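Local structure of toxin 2A (Paenibacillus larvae, 5URP) at residues I24-D29 / K34-K39; S42-T47 / I93-K98; E86-A91 / R146-T151; L168-G173 / M191-D196. The protein is an ADP-ribosyltransferase toxin and virulence factor that probably transfers ADP-ribose from NAD+ onto a host protein. All blocks are in the same frame, centred on the assembly; numbering follows the deposited sequence.

Contact 1 of 4, residues I24-D29 / K34-K39; sequences IDFRID and KKWGKK
I24 and F26 both press on the indole of W36, and here the contact is tight. The I24 delta methyl lies against the indole, with CD1 3.8 Å from W36 CD1. F26 comes in at about a right angle: its CZ lies 3.3 Å from W36 CB, while F26 CE2 stands over one face of the indole, offset toward its rim. The planes of the phenyl ring and the five-membered ring are 58° apart and their centroids 5.3 Å apart, an oblique pairing. Within its own segment I24 also meets the phenyl ring: CG2 lies over one F26 face, offset toward the rim, and CG1 sits beside the backbone N (chi1 -59°). W36 NE1 is hydrogen-bonded to D99 OD2, which limits rotation of the indole, and L97 and L153 pack against the same side chain.

The polypeptide reverses between these hydrophobic anchors and helix 30-45. F26 to D29 form a type II' beta turn, closed by D29 N to F26 O at 2.8 Å. An Asx turn overlaps it, D25 OD1 accepting from R27 N at 3.0 Å, with the donor 46° out of the carboxylate plane. D29 then serves as the N-cap of the helix, its OD1 receiving K32 N.

The other side is loose. R27 and I28, at the turn's tip, are exposed and do not touch 34-39; on the helix, K35, K38 and K39 are likewise exposed and make no contact with 24-29.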
# COMPACT_ATOMS: atom_id res chain seq x y z
N ILE A 24 14.37 -8.33 1.73
CA ILE A 24 14.90 -7.01 1.40
C ILE A 24 14.08 -5.96 2.13
O ILE A 24 12.85 -5.95 2.04
CB ILE A 24 14.84 -6.75 -0.11
CG1 ILE A 24 15.64 -7.80 -0.90
CG2 ILE A 24 15.35 -5.34 -0.42
CD1 ILE A 24 15.36 -7.71 -2.38
N ASP A 25 14.76 -5.03 2.79
CA ASP A 25 14.09 -3.90 3.42
C ASP A 25 15.02 -2.70 3.25
O ASP A 25 16.10 -2.68 3.84
CB ASP A 25 13.81 -4.21 4.89
CG ASP A 25 13.18 -3.06 5.64
OD1 ASP A 25 12.84 -2.01 5.04
OD2 ASP A 25 13.01 -3.22 6.86
N PHE A 26 14.61 -1.76 2.40
CA PHE A 26 15.42 -0.59 2.08
C PHE A 26 15.34 0.50 3.13
O PHE A 26 16.16 1.42 3.09
CB PHE A 26 15.00 -0.05 0.71
CG PHE A 26 15.32 -0.98 -0.42
CD1 PHE A 26 16.62 -1.23 -0.78
CD2 PHE A 26 14.31 -1.62 -1.12
CE1 PHE A 26 16.92 -2.11 -1.81
CE2 PHE A 26 14.60 -2.50 -2.15
CZ PHE A 26 15.88 -2.73 -2.49
N ARG A 27 14.40 0.41 4.06
CA ARG A 27 14.26 1.36 5.17
C ARG A 27 14.08 2.74 4.56
O ARG A 27 13.01 2.99 3.98
CB ARG A 27 15.41 1.20 6.16
CG ARG A 27 15.39 -0.16 6.90
CD ARG A 27 16.40 -0.23 8.04
NE ARG A 27 16.21 0.83 9.03
CZ ARG A 27 15.43 0.74 10.11
NH1 ARG A 27 14.75 -0.37 10.36
NH2 ARG A 27 15.34 1.77 10.94
N ILE A 28 15.03 3.67 4.70
CA ILE A 28 14.88 5.00 4.08
C ILE A 28 15.86 5.22 2.94
O ILE A 28 16.02 6.36 2.48
CB ILE A 28 15.02 6.12 5.14
CG1 ILE A 28 16.38 6.06 5.81
CG2 ILE A 28 13.90 6.01 6.17
CD1 ILE A 28 16.68 7.32 6.68
N ASP A 29 16.52 4.17 2.46
CA ASP A 29 17.60 4.32 1.47
C ASP A 29 16.98 4.37 0.08
O ASP A 29 16.86 3.36 -0.62
CB ASP A 29 18.63 3.20 1.59
CG ASP A 29 19.86 3.44 0.74
OD1 ASP A 29 19.79 4.19 -0.27
OD2 ASP A 29 20.92 2.87 1.07
N LYS A 34 15.56 2.55 -5.41
CA LYS A 34 15.28 2.90 -6.79
C LYS A 34 15.98 1.95 -7.77
O LYS A 34 15.39 1.52 -8.76
CB LYS A 34 15.69 4.35 -7.00
CG LYS A 34 14.93 5.14 -8.01
CD LYS A 34 15.23 6.63 -7.82
CE LYS A 34 15.49 7.35 -9.13
NZ LYS A 34 14.25 7.54 -9.94
N LYS A 35 17.24 1.60 -7.49
CA LYS A 35 17.96 0.68 -8.38
C LYS A 35 17.29 -0.69 -8.43
O LYS A 35 17.22 -1.32 -9.51
CB LYS A 35 19.41 0.54 -7.92
CG LYS A 35 20.20 -0.58 -8.61
CD LYS A 35 21.71 -0.49 -8.35
CE LYS A 35 22.49 -1.48 -9.20
NZ LYS A 35 22.23 -1.31 -10.68
N TRP A 36 16.86 -1.21 -7.28
CA TRP A 36 16.21 -2.51 -7.21
C TRP A 36 14.88 -2.49 -7.93
O TRP A 36 14.56 -3.38 -8.72
CB TRP A 36 16.02 -2.92 -5.75
CG TRP A 36 15.34 -4.23 -5.55
CD1 TRP A 36 15.94 -5.45 -5.36
CD2 TRP A 36 13.92 -4.48 -5.50
NE1 TRP A 36 15.00 -6.43 -5.19
CE2 TRP A 36 13.75 -5.87 -5.28
CE3 TRP A 36 12.79 -3.67 -5.62
CZ2 TRP A 36 12.49 -6.46 -5.17
CZ3 TRP A 36 11.54 -4.26 -5.52
CH2 TRP A 36 11.40 -5.63 -5.29
N GLY A 37 14.08 -1.45 -7.67
CA GLY A 37 12.76 -1.38 -8.27
C GLY A 37 12.82 -1.26 -9.78
O GLY A 37 12.02 -1.88 -10.49
N LYS A 38 13.78 -0.49 -10.29
CA LYS A 38 13.91 -0.33 -11.74
C LYS A 38 14.22 -1.65 -12.44
O LYS A 38 13.81 -1.85 -13.58
CB LYS A 38 14.97 0.69 -12.07
CG LYS A 38 14.55 2.11 -11.79
CD LYS A 38 15.68 3.06 -12.11
CE LYS A 38 15.32 4.50 -11.82
NZ LYS A 38 16.51 5.39 -11.86
N LYS A 39 14.94 -2.56 -11.77
CA LYS A 39 15.18 -3.88 -12.36
C LYS A 39 13.89 -4.68 -12.47
O LYS A 39 13.67 -5.38 -13.47
CB LYS A 39 16.19 -4.65 -11.51
CG LYS A 39 17.60 -4.13 -11.63
CD LYS A 39 18.51 -4.94 -10.75
CE LYS A 39 19.86 -4.28 -10.59
NZ LYS A 39 20.91 -5.35 -10.43

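Contact 2 of 4, residues S42-T47 / I93-K98; sequences SKWKST and IKTKLK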
# COMPACT_ATOMS: atom_id res chain seq x y z
N SER A 42 11.93 -2.92 -15.31
CA SER A 42 12.49 -3.16 -16.63
C SER A 42 11.95 -4.45 -17.22
O SER A 42 11.69 -4.54 -18.43
CB SER A 42 14.01 -3.20 -16.55
OG SER A 42 14.58 -3.44 -17.82
N LYS A 43 11.78 -5.48 -16.40
CA LYS A 43 11.27 -6.73 -16.94
C LYS A 43 9.76 -6.64 -17.17
O LYS A 43 9.26 -7.11 -18.20
CB LYS A 43 11.63 -7.88 -15.98
CG LYS A 43 13.13 -8.08 -15.86
CD LYS A 43 13.50 -9.24 -14.95
CE LYS A 43 15.01 -9.46 -14.93
NZ LYS A 43 15.42 -10.61 -14.07
N TRP A 44 9.05 -5.98 -16.27
CA TRP A 44 7.61 -5.83 -16.39
C TRP A 44 7.23 -5.04 -17.64
O TRP A 44 6.24 -5.37 -18.32
CB TRP A 44 7.10 -5.13 -15.14
CG TRP A 44 5.64 -5.03 -14.96
CD1 TRP A 44 4.68 -5.88 -15.44
CD2 TRP A 44 4.97 -4.06 -14.18
NE1 TRP A 44 3.45 -5.48 -15.00
CE2 TRP A 44 3.59 -4.34 -14.24
CE3 TRP A 44 5.39 -2.94 -13.43
CZ2 TRP A 44 2.64 -3.59 -13.57
CZ3 TRP A 44 4.44 -2.17 -12.78
CH2 TRP A 44 3.07 -2.49 -12.86
N LYS A 45 8.00 -3.99 -17.96
CA LYS A 45 7.54 -3.05 -18.98
C LYS A 45 7.42 -3.71 -20.35
O LYS A 45 6.57 -3.30 -21.15
CB LYS A 45 8.44 -1.82 -19.06
CG LYS A 45 9.73 -1.94 -19.80
CD LYS A 45 10.25 -0.53 -20.01
CE LYS A 45 11.31 -0.41 -21.06
NZ LYS A 45 11.49 1.01 -21.42
N SER A 46 8.25 -4.70 -20.66
CA SER A 46 8.13 -5.31 -21.98
C SER A 46 6.89 -6.19 -22.12
O SER A 46 6.61 -6.66 -23.23
CB SER A 46 9.35 -6.17 -22.31
OG SER A 46 9.55 -7.07 -21.25
N THR A 47 6.18 -6.46 -21.03
CA THR A 47 4.94 -7.21 -21.09
C THR A 47 3.71 -6.32 -21.11
O THR A 47 2.63 -6.80 -21.48
CB THR A 47 4.81 -8.18 -19.91
OG1 THR A 47 4.49 -7.46 -18.72
CG2 THR A 47 6.11 -9.03 -19.76
N ILE A 93 -0.89 -8.76 -12.83
CA ILE A 93 -0.55 -10.20 -12.86
C ILE A 93 0.58 -10.51 -13.81
O ILE A 93 1.03 -11.67 -13.88
CB ILE A 93 -1.80 -11.05 -13.15
CG1 ILE A 93 -2.40 -10.72 -14.52
CG2 ILE A 93 -2.80 -10.83 -12.02
CD1 ILE A 93 -3.58 -11.61 -14.90
N LYS A 94 1.11 -9.52 -14.51
CA LYS A 94 2.25 -9.70 -15.39
C LYS A 94 3.59 -9.56 -14.69
O LYS A 94 4.63 -9.56 -15.36
CB LYS A 94 2.18 -8.70 -16.54
CG LYS A 94 0.92 -8.80 -17.36
CD LYS A 94 1.01 -7.93 -18.58
CE LYS A 94 -0.23 -8.05 -19.45
NZ LYS A 94 -0.13 -7.23 -20.69
N THR A 95 3.62 -9.43 -13.37
CA THR A 95 4.91 -9.41 -12.73
C THR A 95 4.85 -10.19 -11.43
O THR A 95 3.79 -10.49 -10.90
CB THR A 95 5.40 -7.97 -12.55
OG1 THR A 95 6.81 -7.96 -12.20
CG2 THR A 95 4.52 -7.24 -11.54
N LYS A 96 6.03 -10.62 -11.00
CA LYS A 96 6.19 -11.51 -9.86
C LYS A 96 7.50 -11.09 -9.20
O LYS A 96 8.50 -10.90 -9.89
CB LYS A 96 6.26 -12.99 -10.30
CG LYS A 96 5.02 -13.80 -10.05
CD LYS A 96 5.27 -15.27 -10.26
CE LYS A 96 4.17 -16.10 -9.66
NZ LYS A 96 3.05 -16.25 -10.64
N LEU A 97 7.49 -10.97 -7.88
CA LEU A 97 8.71 -10.57 -7.18
C LEU A 97 9.73 -11.70 -7.23
O LEU A 97 9.41 -12.84 -6.93
CB LEU A 97 8.43 -10.23 -5.72
CG LEU A 97 7.59 -8.98 -5.51
CD1 LEU A 97 7.41 -8.78 -4.01
CD2 LEU A 97 8.23 -7.77 -6.18
N LYS A 98 10.97 -11.34 -7.59
CA LYS A 98 12.09 -12.27 -7.50
C LYS A 98 12.53 -12.49 -6.06
O LYS A 98 12.99 -13.58 -5.71
CB LYS A 98 13.28 -11.77 -8.34
CG LYS A 98 14.45 -12.75 -8.37
CD LYS A 98 15.55 -12.33 -9.34
CE LYS A 98 16.88 -13.03 -9.00
NZ LYS A 98 17.88 -13.02 -10.13
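T95 lies over one face of the W44 indole: its CB is 3.9 Å from the centroid of the five-membered ring and 20° off the ring normal, a CH-pi contact. The threonine rotamer places the two branches beyond that carbon. With OG1 anti to the backbone N (chi1 -167°), the methyl CG2 lies over the indole near its rim, while OG1 lies toward W44 CB. K94 CB meets the ring at its edge, in plane, 3.8 Å from W44 NE1. That N-H is taken by the backbone oxygen of A91, which helps fix the indole's rotation.

K94 and T47 slide past each other in opposite directions. Beyond CG the lysine is fully extended, so CD passes 3.5 Å from T47 OG1 before NZ reaches T47 O at 2.9 Å, tilted 29° from the carbonyl plane. The same ammonium group forms a salt bridge with E52. T47 OG1 turns back to W44 O at 2.8 Å, in the carbonyl plane and on a lone pair; W44 O also accepts T47 N, so two bonds from one residue grip it.

The contact joins the C-terminal part of helix 30-45 to the connection leaving helix 79-92. E52 brings in helix 50-61, N175 ND2 holds T95 O, and the connection then runs on into strand 101-107.

Contact 3 of 4, residues E86-A91 / R146-T151; sequences ELIDKA and RGYLST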
# COMPACT_ATOMS: atom_id res chain seq x y z
N GLU A 86 -10.17 -3.34 -15.01
CA GLU A 86 -9.77 -4.53 -15.78
C GLU A 86 -8.34 -4.38 -16.31
O GLU A 86 -7.55 -5.33 -16.25
CB GLU A 86 -10.77 -4.77 -16.92
CG GLU A 86 -10.41 -5.88 -17.87
CD GLU A 86 -11.42 -6.03 -19.00
OE1 GLU A 86 -12.38 -5.22 -19.07
OE2 GLU A 86 -11.26 -6.95 -19.82
N LEU A 87 -7.98 -3.19 -16.78
CA LEU A 87 -6.65 -2.96 -17.33
C LEU A 87 -5.58 -3.02 -16.25
O LEU A 87 -4.53 -3.65 -16.43
CB LEU A 87 -6.64 -1.60 -18.05
CG LEU A 87 -7.34 -1.60 -19.40
CD1 LEU A 87 -7.68 -0.17 -19.88
CD2 LEU A 87 -6.48 -2.30 -20.42
N ILE A 88 -5.81 -2.35 -15.11
CA ILE A 88 -4.84 -2.42 -14.03
C ILE A 88 -4.71 -3.84 -13.50
O ILE A 88 -3.60 -4.31 -13.24
CB ILE A 88 -5.23 -1.43 -12.92
CG1 ILE A 88 -5.31 -0.03 -13.50
CG2 ILE A 88 -4.21 -1.51 -11.82
CD1 ILE A 88 -5.87 1.00 -12.54
N ASP A 89 -5.84 -4.54 -13.35
CA ASP A 89 -5.81 -5.93 -12.87
C ASP A 89 -4.94 -6.77 -13.78
O ASP A 89 -4.09 -7.55 -13.31
CB ASP A 89 -7.22 -6.52 -12.86
CG ASP A 89 -8.07 -6.01 -11.73
OD1 ASP A 89 -7.58 -5.27 -10.88
OD2 ASP A 89 -9.26 -6.41 -11.73
N LYS A 90 -5.14 -6.63 -15.08
CA LYS A 90 -4.42 -7.41 -16.07
C LYS A 90 -2.94 -7.06 -16.07
O LYS A 90 -2.10 -7.93 -16.31
CB LYS A 90 -5.06 -7.17 -17.44
CG LYS A 90 -4.47 -7.86 -18.65
CD LYS A 90 -5.42 -7.74 -19.86
CE LYS A 90 -5.68 -6.29 -20.33
NZ LYS A 90 -4.66 -5.74 -21.30
N ALA A 91 -2.60 -5.79 -15.80
CA ALA A 91 -1.20 -5.40 -15.74
C ALA A 91 -0.50 -5.99 -14.52
O ALA A 91 0.67 -6.40 -14.62
CB ALA A 91 -1.11 -3.86 -15.72
N ARG A 146 -10.11 -3.70 -0.38
CA ARG A 146 -10.88 -3.78 -1.62
C ARG A 146 -10.33 -2.90 -2.73
O ARG A 146 -10.47 -3.26 -3.90
CB ARG A 146 -12.34 -3.45 -1.32
CG ARG A 146 -12.92 -4.52 -0.37
CD ARG A 146 -14.42 -4.52 -0.22
NE ARG A 146 -14.80 -5.30 0.96
CZ ARG A 146 -16.01 -5.81 1.18
NH1 ARG A 146 -16.99 -5.65 0.29
NH2 ARG A 146 -16.23 -6.50 2.29
N GLY A 147 -9.74 -1.73 -2.42
CA GLY A 147 -9.07 -0.96 -3.45
C GLY A 147 -7.72 -1.56 -3.79
O GLY A 147 -7.29 -2.55 -3.22
N TYR A 148 -7.01 -0.92 -4.74
CA TYR A 148 -5.61 -1.25 -4.89
C TYR A 148 -4.82 -0.79 -3.67
O TYR A 148 -5.21 0.13 -2.94
CB TYR A 148 -5.04 -0.62 -6.17
CG TYR A 148 -5.71 -1.14 -7.42
CD1 TYR A 148 -5.34 -2.37 -7.99
CD2 TYR A 148 -6.75 -0.44 -7.99
CE1 TYR A 148 -5.98 -2.84 -9.13
CE2 TYR A 148 -7.40 -0.90 -9.11
CZ TYR A 148 -7.02 -2.10 -9.67
OH TYR A 148 -7.72 -2.49 -10.77
N LEU A 149 -3.69 -1.44 -3.43
CA LEU A 149 -2.87 -1.17 -2.26
C LEU A 149 -1.57 -0.54 -2.73
O LEU A 149 -0.64 -1.22 -3.17
CB LEU A 149 -2.66 -2.45 -1.47
CG LEU A 149 -2.04 -2.31 -0.09
CD1 LEU A 149 -2.83 -1.37 0.80
CD2 LEU A 149 -1.95 -3.70 0.56
N SER A 150 -1.50 0.80 -2.62
CA SER A 150 -0.31 1.56 -2.95
C SER A 150 0.61 1.59 -1.73
O SER A 150 0.18 1.97 -0.63
CB SER A 150 -0.68 3.00 -3.35
OG SER A 150 -1.39 3.05 -4.57
N THR A 151 1.87 1.22 -1.94
CA THR A 151 2.88 1.16 -0.90
C THR A 151 4.16 1.74 -1.48
O THR A 151 4.21 2.07 -2.67
CB THR A 151 3.12 -0.28 -0.43
OG1 THR A 151 3.81 -1.00 -1.45
CG2 THR A 151 1.81 -0.98 -0.10
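I88 and D89, on helix 79-92, receive the ring of Y148, which stands just ahead of strand 149-152 in the ADP-ribosyltransferase fold. S150 and T151 in that strand fit the start of the Ser-Thr-Ser motif of this enzyme class; S150 OG is bonded to E190 and Y59.

Along the helix, L87 turns to E51 and Q55 of helix 50-61, leaving the next two residues to make the contact. I88 lies over one face of the tyrosine. Its CG2, anti to the backbone N, lies 3.5 Å from Y148 CE1, and I88 CB is equally close to the phenol oxygen. I66 of helix 64-72 packs on both I88 and Y148.

D89 follows at the ring's edge, near its plane. Y148 OH donates to D89 OD1 at 2.8 Å, but arrives 52° out of the carboxylate plane; carboxylate and ring planes are 58° apart. The acid's other oxygen, OD2, forms a salt bridge with R195 NE. One carboxylate thus ties the tyrosine and the arginine to the helix, and both partners would be expected to favour its charged form.

K90 sends its ammonium group to E52, away from Y148. A91 sets its methyl against I56 of helix 50-61, and the helical turn is closed by A91 N, 2.9 Å from L87 O.

Contact 4 of 4, residues L168-G173 / M191-D196; sequences LKIPKG and MLLPRD
The two beta-sheets at the heart of the ADP-ribosyltransferase fold meet here, L168 and I170 on strand 164-170 facing L193 on strand 190-193. The first strand belongs to the five-stranded mixed sheet, the second to the three-stranded antiparallel one. No hydrogen bond links the segments, and the nearest CA atoms, those of I170 and L193, are 9.3 Å apart; this spacing fits side-chain packing between sheets and excludes backbone pairing within one.

L193 supplies both methyls of its fork. Its CD1 meets L168 CD2 at 3.7 Å, and its CD2 meets I170 CD1 at 4.0 Å, each pair tip to tip. I170 adds a second branch, CG2, 4.1 Å from L193 CD2. With CG anti to the carbonyl carbon (chi1 -79°), L193 directs its fork at the opposing strand. L168 and I170 present the same face because they stand two residues apart on an extended strand, and together they receive the two branches of one leucine.

All three touching residues are buried, and the segments together bury 160 Å². Around them, V101 and V103 of strand 101-107 touch I170, V221 of strand 214-221 packs on L168 and I170, and L149 of strand 149-152 touches both L168 and L193. On the second strand M191 directly follows E190, whose position fits the glutamate of the Gln-x-Glu motif of this family. The arrangement is aliphatic packing between two sheets, as in the beta-sandwich core of ADP-ribosyltransferases.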
# COMPACT_ATOMS: atom_id res chain seq x y z
N LEU A 168 4.80 -3.79 5.60
CA LEU A 168 4.16 -4.95 4.99
C LEU A 168 5.20 -5.81 4.30
O LEU A 168 5.97 -5.32 3.48
CB LEU A 168 3.10 -4.46 3.99
CG LEU A 168 2.28 -5.48 3.26
CD1 LEU A 168 1.33 -6.10 4.25
CD2 LEU A 168 1.53 -4.77 2.16
N LYS A 169 5.22 -7.11 4.59
CA LYS A 169 6.14 -8.02 3.93
C LYS A 169 5.42 -8.65 2.76
O LYS A 169 4.30 -9.15 2.93
CB LYS A 169 6.62 -9.10 4.90
CG LYS A 169 7.31 -8.54 6.14
CD LYS A 169 7.55 -9.61 7.19
CE LYS A 169 8.19 -9.03 8.44
NZ LYS A 169 8.27 -10.03 9.54
N ILE A 170 6.01 -8.59 1.57
CA ILE A 170 5.45 -9.20 0.37
C ILE A 170 6.32 -10.41 0.04
O ILE A 170 7.53 -10.26 -0.13
CB ILE A 170 5.43 -8.25 -0.84
CG1 ILE A 170 4.78 -6.92 -0.54
CG2 ILE A 170 4.65 -8.88 -1.99
CD1 ILE A 170 5.05 -5.92 -1.65
N PRO A 171 5.75 -11.62 -0.08
CA PRO A 171 6.59 -12.80 -0.32
C PRO A 171 7.10 -12.89 -1.75
O PRO A 171 6.48 -12.42 -2.70
CB PRO A 171 5.64 -13.96 -0.03
CG PRO A 171 4.27 -13.43 -0.26
CD PRO A 171 4.34 -11.97 0.18
N LYS A 172 8.26 -13.54 -1.89
CA LYS A 172 8.78 -13.84 -3.21
C LYS A 172 7.70 -14.56 -4.01
O LYS A 172 6.96 -15.39 -3.46
CB LYS A 172 10.04 -14.70 -3.10
CG LYS A 172 10.54 -15.31 -4.44
CD LYS A 172 11.78 -16.14 -4.21
CE LYS A 172 12.33 -16.67 -5.53
NZ LYS A 172 13.76 -16.97 -5.35
N GLY A 173 7.61 -14.24 -5.30
CA GLY A 173 6.57 -14.79 -6.15
C GLY A 173 5.26 -14.01 -6.09
O GLY A 173 4.34 -14.33 -6.86
N MET A 191 5.24 0.70 -4.94
CA MET A 191 4.95 -0.69 -5.29
C MET A 191 3.43 -0.83 -5.21
O MET A 191 2.83 -0.61 -4.15
CB MET A 191 5.63 -1.67 -4.34
CG MET A 191 7.12 -1.67 -4.37
SD MET A 191 7.82 -2.31 -5.90
CE MET A 191 7.18 -3.97 -5.89
N LEU A 192 2.81 -1.20 -6.32
CA LEU A 192 1.36 -1.28 -6.40
C LEU A 192 0.95 -2.73 -6.30
O LEU A 192 1.43 -3.55 -7.09
CB LEU A 192 0.88 -0.67 -7.71
CG LEU A 192 -0.62 -0.63 -7.96
CD1 LEU A 192 -1.36 0.07 -6.85
CD2 LEU A 192 -0.93 0.02 -9.30
N LEU A 193 0.10 -3.04 -5.34
CA LEU A 193 -0.36 -4.42 -5.16
C LEU A 193 -1.79 -4.54 -5.66
O LEU A 193 -2.56 -3.57 -5.67
CB LEU A 193 -0.30 -4.83 -3.68
CG LEU A 193 1.02 -5.25 -3.02
CD1 LEU A 193 0.90 -5.00 -1.52
CD2 LEU A 193 1.38 -6.68 -3.18
N PRO A 194 -2.19 -5.74 -6.07
CA PRO A 194 -3.53 -5.96 -6.60
C PRO A 194 -4.61 -5.57 -5.62
O PRO A 194 -4.41 -5.56 -4.41
CB PRO A 194 -3.57 -7.48 -6.84
CG PRO A 194 -2.15 -7.89 -6.98
CD PRO A 194 -1.34 -6.94 -6.16
N ARG A 195 -5.77 -5.23 -6.17
CA ARG A 195 -6.95 -5.07 -5.33
C ARG A 195 -7.31 -6.41 -4.68
O ARG A 195 -6.90 -7.47 -5.13
CB ARG A 195 -8.11 -4.51 -6.15
CG ARG A 195 -8.77 -5.47 -7.12
CD ARG A 195 -9.73 -4.71 -8.03
NE ARG A 195 -10.31 -5.57 -9.05
CZ ARG A 195 -11.43 -6.26 -8.92
NH1 ARG A 195 -12.13 -6.24 -7.79
NH2 ARG A 195 -11.85 -7.00 -9.94
N ASP A 196 -8.08 -6.32 -3.59
CA ASP A 196 -8.46 -7.47 -2.78
C ASP A 196 -7.26 -8.18 -2.16
O ASP A 196 -7.28 -9.40 -1.95
CB ASP A 196 -9.31 -8.44 -3.60
CG ASP A 196 -10.68 -7.87 -3.95
OD1 ASP A 196 -11.26 -7.14 -3.12
OD2 ASP A 196 -11.22 -8.22 -5.02

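In the fold
From the N terminus, contact 1 closes the shortest loop, folding residues 24-29 back onto helix 30-45. Contact 2 opens later on that same helix and closes at the connection before strand 101-107, bracketing the intervening helices. Contact 3 crosses it: 86-91 lies inside the span of contact 2, but its partner 146-151 lies beyond, so helix 79-92 is tied to the residues leading into strand 149-152. Contact 4 follows in series and joins the two sheets, 10 Å centre to centre from contact 3, with strands 149-152 and 190-193 adjacent in one sheet. L97 links contact 2 to contact 1 by packing on W36, and to contact 4 through G173.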